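Local structure of fatty acyl CoA synthetase FADD13 (FATTY-ACYL-CoA SYNTHETASE) (Mycobacterium tuberculosis, 3R44) at residues K16-M21 with H190-V195; C83-A88 with T228-A233; D170-I175 with L372-W377. The protein belongs to the ANL superfamily of AMP-binding enzymes, with a large N-terminal and a small C-terminal domain, and is named a fatty acyl-CoA synthetase. All coordinates share one frame; numbering follows the deposited sequence.

Interaction 1: residues K16-M21 with H190-V195. With HIS (histidine), chain B.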
loop_
_atom_site.group_PDB
_atom_site.type_symbol
_atom_site.label_atom_id
_atom_site.label_comp_id
_atom_site.label_asym_id
_atom_site.label_seq_id
_atom_site.Cartn_x
_atom_site.Cartn_y
_atom_site.Cartn_z
ATOM N N LYS A 16 -7.204 9.378 22.491
ATOM C CA LYS A 16 -7.094 9.299 21.046
ATOM C C LYS A 16 -5.665 8.905 20.646
ATOM O O LYS A 16 -5.125 9.407 19.665
ATOM C CB LYS A 16 -7.474 10.655 20.460
ATOM C CG LYS A 16 -8.943 10.976 20.656
ATOM C CD LYS A 16 -9.233 12.417 20.164
ATOM C CE LYS A 16 -10.577 12.913 20.660
ATOM N NZ LYS A 16 -11.659 11.990 20.339
ATOM N N ASN A 17 -5.050 8.041 21.450
ATOM C CA ASN A 17 -3.701 7.595 21.171
ATOM C C ASN A 17 -3.709 6.108 20.776
ATOM O O ASN A 17 -4.230 5.249 21.507
ATOM C CB ASN A 17 -2.826 7.863 22.407
ATOM C CG ASN A 17 -1.418 7.457 22.206
ATOM O OD1 ASN A 17 -1.111 6.279 22.079
ATOM N ND2 ASN A 17 -0.533 8.431 22.178
ATOM N N ILE A 18 -3.091 5.788 19.646
ATOM C CA ILE A 18 -3.115 4.446 19.098
ATOM C C ILE A 18 -2.407 3.467 20.034
ATOM O O ILE A 18 -2.808 2.305 20.142
ATOM C CB ILE A 18 -2.416 4.445 17.677
ATOM C CG1 ILE A 18 -3.315 5.185 16.677
ATOM C CG2 ILE A 18 -2.096 3.047 17.234
ATOM C CD1 ILE A 18 -4.639 4.474 16.359
ATOM N N GLY A 19 -1.347 3.933 20.717
ATOM C CA GLY A 19 -0.666 3.139 21.720
ATOM C C GLY A 19 -1.530 2.867 22.951
ATOM O O GLY A 19 -1.503 1.767 23.518
ATOM N N TRP A 20 -2.383 3.811 23.320
ATOM C CA TRP A 20 -3.322 3.620 24.442
ATOM C C TRP A 20 -4.408 2.670 24.027
ATOM O O TRP A 20 -4.906 1.827 24.823
ATOM C CB TRP A 20 -3.935 4.975 24.914
ATOM C CG TRP A 20 -4.509 4.877 26.256
ATOM C CD1 TRP A 20 -5.814 4.932 26.602
ATOM C CD2 TRP A 20 -3.769 4.693 27.471
ATOM N NE1 TRP A 20 -5.948 4.772 27.956
ATOM C CE2 TRP A 20 -4.704 4.631 28.518
ATOM C CE3 TRP A 20 -2.402 4.578 27.770
ATOM C CZ2 TRP A 20 -4.313 4.482 29.863
ATOM C CZ3 TRP A 20 -2.009 4.430 29.121
ATOM C CH2 TRP A 20 -2.962 4.397 30.139
ATOM N N MET A 21 -4.755 2.741 22.743
ATOM C CA MET A 21 -5.696 1.770 22.210
ATOM C C MET A 21 -5.232 0.335 22.405
ATOM O O MET A 21 -6.036 -0.573 22.742
ATOM C CB MET A 21 -6.076 2.043 20.745
ATOM C CG MET A 21 -7.185 1.179 20.265
ATOM S SD MET A 21 -7.551 1.365 18.499
ATOM C CE MET A 21 -6.021 0.555 17.903
ATOM N N HIS A 190 0.963 10.685 8.584
ATOM C CA HIS A 190 -0.287 10.260 9.231
ATOM C C HIS A 190 -0.255 10.510 10.740
ATOM O O HIS A 190 0.789 10.602 11.344
ATOM C CB HIS A 190 -0.630 8.801 8.893
ATOM C CG HIS A 190 -1.192 8.635 7.512
ATOM N ND1 HIS A 190 -2.479 9.017 7.187
ATOM C CD2 HIS A 190 -0.607 8.252 6.346
ATOM C CE1 HIS A 190 -2.662 8.859 5.893
ATOM N NE2 HIS A 190 -1.547 8.384 5.358
ATOM N N THR A 191 -1.436 10.583 11.318
ATOM C CA THR A 191 -1.635 10.936 12.701
ATOM C C THR A 191 -2.376 9.783 13.412
ATOM O O THR A 191 -2.739 8.740 12.794
ATOM C CB THR A 191 -2.498 12.188 12.806
ATOM O OG1 THR A 191 -3.779 11.906 12.187
ATOM C CG2 THR A 191 -1.759 13.435 12.176
ATOM N N HIS A 192 -2.493 9.907 14.737
ATOM C CA HIS A 192 -3.222 8.922 15.512
ATOM C C HIS A 192 -4.672 8.915 14.958
ATOM O O HIS A 192 -5.283 7.868 14.803
ATOM C CB HIS A 192 -3.231 9.221 17.009
ATOM C CG HIS A 192 -1.890 9.077 17.666
ATOM N ND1 HIS A 192 -1.543 7.996 18.455
ATOM C CD2 HIS A 192 -0.761 9.804 17.514
ATOM C CE1 HIS A 192 -0.278 8.115 18.827
ATOM N NE2 HIS A 192 0.211 9.229 18.308
ATOM N N GLU A 193 -5.208 10.081 14.659
ATOM C CA GLU A 193 -6.564 10.193 14.140
ATOM C C GLU A 193 -6.727 9.525 12.793
ATOM O O GLU A 193 -7.712 8.839 12.590
ATOM C CB GLU A 193 -7.000 11.662 14.030
ATOM C CG GLU A 193 -8.283 11.900 13.221
ATOM C CD GLU A 193 -8.690 13.389 13.202
ATOM O OE1 GLU A 193 -8.056 14.166 12.463
ATOM O OE2 GLU A 193 -9.596 13.803 13.953
ATOM N N SER A 194 -5.798 9.760 11.855
ATOM C CA SER A 194 -5.960 9.158 10.517
ATOM C C SER A 194 -5.828 7.653 10.518
ATOM O O SER A 194 -6.535 6.947 9.848
ATOM C CB SER A 194 -5.101 9.928 9.460
ATOM O OG SER A 194 -3.689 9.788 9.679
ATOM N N VAL A 195 -4.911 7.153 11.327
ATOM C CA VAL A 195 -4.659 5.762 11.471
ATOM C C VAL A 195 -5.874 5.085 12.116
ATOM O O VAL A 195 -6.344 4.021 11.680
ATOM C CB VAL A 195 -3.351 5.611 12.367
ATOM C CG1 VAL A 195 -3.194 4.288 12.966
ATOM C CG2 VAL A 195 -2.127 6.000 11.534
HETATM N N HIS B . -11.790 9.929 17.356
HETATM C CA HIS B . -10.429 9.638 17.867
HETATM C C HIS B . -9.395 9.934 16.802
HETATM O O HIS B . -8.467 10.738 16.924
HETATM C CB HIS B . -10.376 8.166 18.326
HETATM C CG HIS B . -9.004 7.586 18.436
HETATM N ND1 HIS B . -8.742 6.492 19.244
HETATM C CD2 HIS B . -7.818 7.925 17.853
HETATM C CE1 HIS B . -7.455 6.180 19.142
HETATM N NE2 HIS B . -6.878 7.025 18.298
HETATM O OXT HIS B . -9.475 9.338 15.732
#

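Interaction 2: residues C83-A88 with T228-A233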
loop_
_atom_site.group_PDB
_atom_site.type_symbol
_atom_site.label_atom_id
_atom_site.label_comp_id
_atom_site.label_asym_id
_atom_site.label_seq_id
_atom_site.Cartn_x
_atom_site.Cartn_y
_atom_site.Cartn_z
ATOM N N CYS A 83 5.736 -3.539 17.993
ATOM C CA CYS A 83 5.796 -3.005 19.346
ATOM C C CYS A 83 6.628 -1.734 19.347
ATOM O O CYS A 83 6.430 -0.862 20.188
ATOM C CB CYS A 83 6.292 -4.028 20.332
ATOM S SG CYS A 83 5.018 -5.320 20.610
ATOM N N LEU A 84 7.522 -1.589 18.361
ATOM C CA LEU A 84 8.274 -0.300 18.214
ATOM C C LEU A 84 7.351 0.800 17.757
ATOM O O LEU A 84 7.445 1.967 18.217
ATOM C CB LEU A 84 9.458 -0.397 17.254
ATOM C CG LEU A 84 10.664 -1.003 17.966
ATOM C CD1 LEU A 84 11.734 -1.558 16.961
ATOM C CD2 LEU A 84 11.327 -0.060 18.997
ATOM N N PHE A 85 6.489 0.436 16.826
ATOM C CA PHE A 85 5.477 1.326 16.344
ATOM C C PHE A 85 4.513 1.767 17.485
ATOM O O PHE A 85 4.251 2.974 17.663
ATOM C CB PHE A 85 4.682 0.687 15.198
ATOM C CG PHE A 85 3.683 1.606 14.594
ATOM C CD1 PHE A 85 4.052 2.505 13.567
ATOM C CD2 PHE A 85 2.397 1.651 15.066
ATOM C CE1 PHE A 85 3.107 3.390 12.982
ATOM C CE2 PHE A 85 1.451 2.583 14.513
ATOM C CZ PHE A 85 1.816 3.434 13.464
ATOM N N TYR A 86 3.981 0.793 18.206
ATOM C CA TYR A 86 3.143 1.066 19.357
ATOM C C TYR A 86 3.853 1.853 20.469
ATOM O O TYR A 86 3.245 2.734 21.091
ATOM C CB TYR A 86 2.567 -0.199 19.936
ATOM C CG TYR A 86 1.416 -0.784 19.145
ATOM C CD1 TYR A 86 0.238 -0.041 18.941
ATOM C CD2 TYR A 86 1.468 -2.076 18.646
ATOM C CE1 TYR A 86 -0.882 -0.612 18.246
ATOM C CE2 TYR A 86 0.395 -2.627 17.975
ATOM C CZ TYR A 86 -0.764 -1.881 17.758
ATOM O OH TYR A 86 -1.852 -2.401 17.126
ATOM N N GLY A 87 5.104 1.493 20.750
ATOM C CA GLY A 87 5.916 2.164 21.734
ATOM C C GLY A 87 6.111 3.617 21.355
ATOM O O GLY A 87 5.910 4.535 22.160
ATOM N N ALA A 88 6.497 3.869 20.099
ATOM C CA ALA A 88 6.592 5.258 19.611
ATOM C C ALA A 88 5.259 6.022 19.740
ATOM O O ALA A 88 5.268 7.196 20.176
ATOM C CB ALA A 88 7.084 5.308 18.130
ATOM N N THR A 228 -3.583 -2.890 8.977
ATOM C CA THR A 228 -4.015 -4.240 9.394
ATOM C C THR A 228 -3.582 -4.548 10.797
ATOM O O THR A 228 -4.345 -5.049 11.597
ATOM C CB THR A 228 -3.410 -5.312 8.509
ATOM O OG1 THR A 228 -3.868 -5.106 7.188
ATOM C CG2 THR A 228 -3.754 -6.767 8.934
ATOM N N VAL A 229 -2.356 -4.218 11.131
ATOM C CA VAL A 229 -1.883 -4.445 12.505
ATOM C C VAL A 229 -2.750 -3.661 13.520
ATOM O O VAL A 229 -3.164 -4.159 14.573
ATOM C CB VAL A 229 -0.403 -4.051 12.605
ATOM C CG1 VAL A 229 0.087 -3.860 14.094
ATOM C CG2 VAL A 229 0.498 -5.010 11.768
ATOM N N ILE A 230 -3.003 -2.393 13.224
ATOM C CA ILE A 230 -3.792 -1.524 14.094
ATOM C C ILE A 230 -5.282 -1.950 14.189
ATOM O O ILE A 230 -5.868 -1.992 15.270
ATOM C CB ILE A 230 -3.704 -0.010 13.649
ATOM C CG1 ILE A 230 -2.239 0.478 13.607
ATOM C CG2 ILE A 230 -4.581 0.874 14.562
ATOM C CD1 ILE A 230 -1.479 0.098 14.785
ATOM N N PHE A 231 -5.903 -2.293 13.082
ATOM C CA PHE A 231 -7.295 -2.711 13.174
ATOM C C PHE A 231 -7.444 -4.057 13.816
ATOM O O PHE A 231 -8.458 -4.306 14.426
ATOM C CB PHE A 231 -8.132 -2.497 11.895
ATOM C CG PHE A 231 -8.058 -3.603 10.856
ATOM C CD1 PHE A 231 -7.678 -3.288 9.538
ATOM C CD2 PHE A 231 -8.398 -4.910 11.160
ATOM C CE1 PHE A 231 -7.659 -4.300 8.524
ATOM C CE2 PHE A 231 -8.415 -5.912 10.175
ATOM C CZ PHE A 231 -8.029 -5.609 8.865
ATOM N N SER A 232 -6.384 -4.843 13.797
ATOM C CA SER A 232 -6.368 -6.099 14.533
ATOM C C SER A 232 -6.495 -5.842 16.038
ATOM O O SER A 232 -7.268 -6.519 16.745
ATOM C CB SER A 232 -5.128 -6.928 14.206
ATOM O OG SER A 232 -5.235 -7.463 12.890
ATOM N N ALA A 233 -5.705 -4.919 16.579
ATOM C CA ALA A 233 -5.868 -4.567 17.984
ATOM C C ALA A 233 -7.234 -3.939 18.266
ATOM O O ALA A 233 -7.879 -4.194 19.297
ATOM C CB ALA A 233 -4.731 -3.642 18.445
HETATM O O HOH W 1 -1.817 -5.305 16.645
#

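Interaction 3: residues D170-I175 with L372-W377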
loop_
_atom_site.group_PDB
_atom_site.type_symbol
_atom_site.label_atom_id
_atom_site.label_comp_id
_atom_site.label_asym_id
_atom_site.label_seq_id
_atom_site.Cartn_x
_atom_site.Cartn_y
_atom_site.Cartn_z
ATOM N N ASP A 170 -4.694 14.544 16.420
ATOM C CA ASP A 170 -4.032 15.098 15.270
ATOM C C ASP A 170 -2.505 15.153 15.420
ATOM O O ASP A 170 -1.832 15.640 14.536
ATOM C CB ASP A 170 -4.571 16.529 15.058
ATOM C CG ASP A 170 -4.059 17.157 13.801
ATOM O OD1 ASP A 170 -4.080 16.462 12.760
ATOM O OD2 ASP A 170 -3.649 18.358 13.841
ATOM N N ASP A 171 -1.940 14.676 16.523
ATOM C CA ASP A 171 -0.506 14.528 16.606
ATOM C C ASP A 171 0.070 13.546 15.556
ATOM O O ASP A 171 -0.494 12.475 15.308
ATOM C CB ASP A 171 -0.087 14.112 18.018
ATOM C CG ASP A 171 -0.334 15.214 19.037
ATOM O OD1 ASP A 171 -0.409 16.396 18.629
ATOM O OD2 ASP A 171 -0.438 14.876 20.220
ATOM N N ASN A 172 1.203 13.917 14.965
ATOM C CA ASN A 172 1.867 13.036 14.032
ATOM C C ASN A 172 2.202 11.707 14.633
ATOM O O ASN A 172 2.641 11.637 15.795
ATOM C CB ASN A 172 3.169 13.585 13.493
ATOM C CG ASN A 172 3.006 14.846 12.752
ATOM O OD1 ASN A 172 1.905 15.157 12.307
ATOM N ND2 ASN A 172 4.109 15.610 12.623
ATOM N N LEU A 173 2.066 10.668 13.819
ATOM C CA LEU A 173 2.317 9.296 14.227
ATOM C C LEU A 173 3.294 8.562 13.298
ATOM O O LEU A 173 4.097 7.753 13.756
ATOM C CB LEU A 173 0.992 8.493 14.290
ATOM C CG LEU A 173 1.077 6.992 14.637
ATOM C CD1 LEU A 173 1.908 6.739 15.915
ATOM C CD2 LEU A 173 -0.279 6.299 14.754
ATOM N N PHE A 174 3.136 8.696 11.998
ATOM C CA PHE A 174 4.117 8.068 11.110
ATOM C C PHE A 174 4.326 8.863 9.859
ATOM O O PHE A 174 3.426 9.655 9.476
ATOM C CB PHE A 174 3.874 6.569 10.891
ATOM C CG PHE A 174 2.692 6.227 10.047
ATOM C CD1 PHE A 174 2.819 6.174 8.667
ATOM C CD2 PHE A 174 1.498 5.858 10.612
ATOM C CE1 PHE A 174 1.712 5.850 7.822
ATOM C CE2 PHE A 174 0.406 5.504 9.798
ATOM C CZ PHE A 174 0.517 5.482 8.402
ATOM N N ILE A 175 5.483 8.639 9.224
ATOM C CA ILE A 175 5.743 9.182 7.902
ATOM C C ILE A 175 6.115 8.032 7.000
ATOM O O ILE A 175 7.042 7.292 7.286
ATOM C CB ILE A 175 6.889 10.210 7.875
ATOM C CG1 ILE A 175 6.707 11.349 8.866
ATOM C CG2 ILE A 175 7.007 10.828 6.488
ATOM C CD1 ILE A 175 7.976 12.080 9.259
ATOM N N LEU A 372 -7.244 10.593 5.606
ATOM C CA LEU A 372 -6.266 11.279 4.765
ATOM C C LEU A 372 -5.096 11.792 5.552
ATOM O O LEU A 372 -5.190 12.191 6.717
ATOM C CB LEU A 372 -6.906 12.435 3.999
ATOM C CG LEU A 372 -7.905 11.977 2.955
ATOM C CD1 LEU A 372 -8.658 13.197 2.408
ATOM C CD2 LEU A 372 -7.255 11.193 1.832
ATOM N N LEU A 373 -3.979 11.837 4.870
ATOM C CA LEU A 373 -2.775 12.446 5.405
ATOM C C LEU A 373 -3.008 13.847 5.937
ATOM O O LEU A 373 -3.865 14.623 5.444
ATOM C CB LEU A 373 -1.638 12.476 4.335
ATOM C CG LEU A 373 -1.689 13.647 3.327
ATOM C CD1 LEU A 373 -0.453 13.644 2.456
ATOM C CD2 LEU A 373 -2.972 13.659 2.406
ATOM N N LYS A 374 -2.237 14.181 6.937
ATOM C CA LYS A 374 -2.217 15.535 7.452
ATOM C C LYS A 374 -1.534 16.486 6.464
ATOM O O LYS A 374 -1.996 17.626 6.225
ATOM C CB LYS A 374 -1.482 15.595 8.795
ATOM C CG LYS A 374 -1.245 17.043 9.266
ATOM C CD LYS A 374 -0.252 17.145 10.431
ATOM C CE LYS A 374 -0.890 16.832 11.729
ATOM N NZ LYS A 374 0.031 17.139 12.887
ATOM N N GLU A 375 -0.413 16.036 5.926
ATOM C CA GLU A 375 0.399 16.854 5.043
ATOM C C GLU A 375 1.483 15.972 4.421
ATOM O O GLU A 375 1.732 14.861 4.898
ATOM C CB GLU A 375 1.061 17.950 5.851
ATOM C CG GLU A 375 2.141 17.425 6.793
ATOM C CD GLU A 375 2.531 18.401 7.899
ATOM O OE1 GLU A 375 1.772 19.342 8.194
ATOM O OE2 GLU A 375 3.608 18.175 8.495
ATOM N N TYR A 376 2.122 16.469 3.377
ATOM C CA TYR A 376 3.403 15.912 2.972
ATOM C C TYR A 376 4.487 16.585 3.800
ATOM O O TYR A 376 4.469 17.802 3.989
ATOM C CB TYR A 376 3.639 16.154 1.490
ATOM C CG TYR A 376 2.728 15.442 0.550
ATOM C CD1 TYR A 376 2.773 14.042 0.426
ATOM C CD2 TYR A 376 1.820 16.162 -0.264
ATOM C CE1 TYR A 376 1.955 13.402 -0.453
ATOM C CE2 TYR A 376 1.013 15.515 -1.154
ATOM C CZ TYR A 376 1.083 14.150 -1.245
ATOM O OH TYR A 376 0.279 13.484 -2.113
ATOM N N TRP A 377 5.388 15.779 4.350
ATOM C CA TRP A 377 6.348 16.252 5.301
ATOM C C TRP A 377 7.234 17.379 4.750
ATOM O O TRP A 377 7.878 17.196 3.716
ATOM C CB TRP A 377 7.207 15.072 5.750
ATOM C CG TRP A 377 8.279 15.410 6.757
ATOM C CD1 TRP A 377 9.596 15.424 6.518
ATOM C CD2 TRP A 377 8.135 15.680 8.168
ATOM N NE1 TRP A 377 10.287 15.754 7.633
ATOM C CE2 TRP A 377 9.418 15.871 8.680
ATOM C CE3 TRP A 377 7.049 15.773 9.034
ATOM C CZ2 TRP A 377 9.654 16.237 10.015
ATOM C CZ3 TRP A 377 7.272 16.093 10.368
ATOM C CH2 TRP A 377 8.545 16.302 10.853
HETATM O O HOH W 2 4.060 18.050 11.285
#

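Interaction 1: residues K16-M21 with H190-V195
Ile18 and His192 bring the backbones of 16-21 and 190-195 closest, with their CA atoms 5.7 Å apart where the first turns of helices 18-28 and 192-205 meet. Both helices carry side-chain caps. Asn17 is the N-cap of the first, its OD1 accepting from Trp20 N and, weakly, from Gly19 N. Thr191 and Ser194 form a capping box at the start of the second: Ser194 N donates to Thr191 OG1, and Thr191 N donates to Ser194 OG.

The polar link between the segments is the bond from Ile18 N to His192 ND1, 2.9 Å long and nearly straight at 171°. The donor lies in the plane of the imidazole, at its edge, so the ring accepts a first-turn N-H of helix 18-28. A chi1 of -68° sets His192 CG beside the backbone N, and from there ND1 meets Ile18 N. Asn17 runs alongside the ring in the same direction, its amide plane turned 44° from the imidazole and its ND2 3.4 Å from His192 CE1. ND2 itself donates to the carbonyl oxygens of Cys167 and Ala89, so both ends of the amide are hydrogen-bonded. Lys16 O closes on the CB of His192. Farther along, Ile18 CD1 packs on Val195 CG1, and Leu173 of strand 172-178 touches both side chains.

A bound histidine occupies a pocket beside this junction, lined by Lys16, Asn17, Ile18, His192 and Glu193, with Gly169 and His196 among the other residues. Aliphatic atoms of Lys16 lie against the ligand, its CG 3.4 Å from the ligand CA, while Glu193 CB approaches the ligand O at 3.4 Å.

Interaction 2: residues C83-A88 with T228-A233
Tyr86 reaches from helix 79-91 to Val229, Ile230 and Ala233 of helix 223-235, in a helix-helix contact inside the AMP-binding domain. The segment axes stay 11.8 Å apart and cross at -72°, a separation spanned mainly by the Tyr86 side chain. From CB, the Tyr86 side chain turns CG beside the backbone N (chi1 -76°), and the ring then extends towards the second helix. Along one side CE1 meets Ile230 CD1 at 3.6 Å, the two side chains running antiparallel past one another; on the other side CE2 lies 4.1 Å from Val229 CG1. CZ is also against Ile230 CD1. At the tip, OH lies 3.4 Å from both Ala233 CB and Ile230 CD1.

The same Ile230 methyl touches Phe85 CE2, so CD1 is shared by two aromatic side chains of consecutive residues. Other parts of the fold close round the contact: Ile18 and Leu22 of helix 18-28 and Ala53 of helix 46-62 pack on Tyr86, while Val195 and Ala199 of helix 192-205 pack on Ile230.

A water at the edge of the Tyr86 ring, in its plane, is hydrogen-bonded to OH (2.9 Å) and donates to Val229 O at 2.7 Å, bridging the two helices.

Interaction 3: residues D170-I175 with L372-W377
Trp377 takes the CD1 methyl of Ile175 over one face of its indole and the ND2 of Asn172 at its edge. The methyl stands 3.9 Å from the centroid of the six-membered ring and 19° off the ring normal, a CH-pi contact, with CD2 and CE3 as its nearest ring atoms. Asn172 ND2 lies in the indole plane beside CZ3, and the amide is turned 73° from the ring. That same ND2 donates to a water, which in turn donates to Glu375 OE2, linking the two segments by a second, solvent-mediated path.

The other end of the amide belongs to Lys374. Its NZ donates to Asn172 OD1 at 2.8 Å from above the carbonyl plane, and to Asp170 O at 2.9 Å almost in line with the carbonyl bond. A bend at chi3 (-80°) turns CE out of the otherwise extended chain, towards these acceptors; CE lies 3.4 Å from Asp170 OD1. The carboxylate of Asp170 adds a long salt bridge, with OD2 4.0 Å from Lys374 NZ. The ammonium is thus gripped by a main-chain and a side-chain oxygen, and the carboxylate probably adds to its electrostatic setting.

Val189 of strand 186-191 touches both Asn172 and Trp377, and Thr191 touches Lys374. Strand 186-191 lies between strands 172-178 and 375-376 in a small antiparallel three-stranded sheet, and the contact joins the start of strand 172-178 and the loop before it to the residues flanking the short, weakly bonded strand 375-376. Leu173 and Phe174 both face His190, which makes a classic beta bulge in that sheet.

Interactions 1 and 2 are buried, whereas interaction 3 lies at the surface. Ile230 joins the first two: its CG2 packs on Met21 CE at 3.7 Å, and its CD1 on the CG2 of Ile18, so helices 18-28, 79-91, 192-205 and 223-235 share one apolar cluster. Interaction 3 meets interaction 1 through strands 172-178 and 186-191, neighbours in one sheet, and meets interaction 2 where Phe85 packs on Leu173 and Phe174. The chemistry follows location: a direct main-chain-to-imidazole bond between capped helix starts in 1, mainly apolar helix packing with a bridging water in 2, and lysine-centred polar bonds beside an indole in 3.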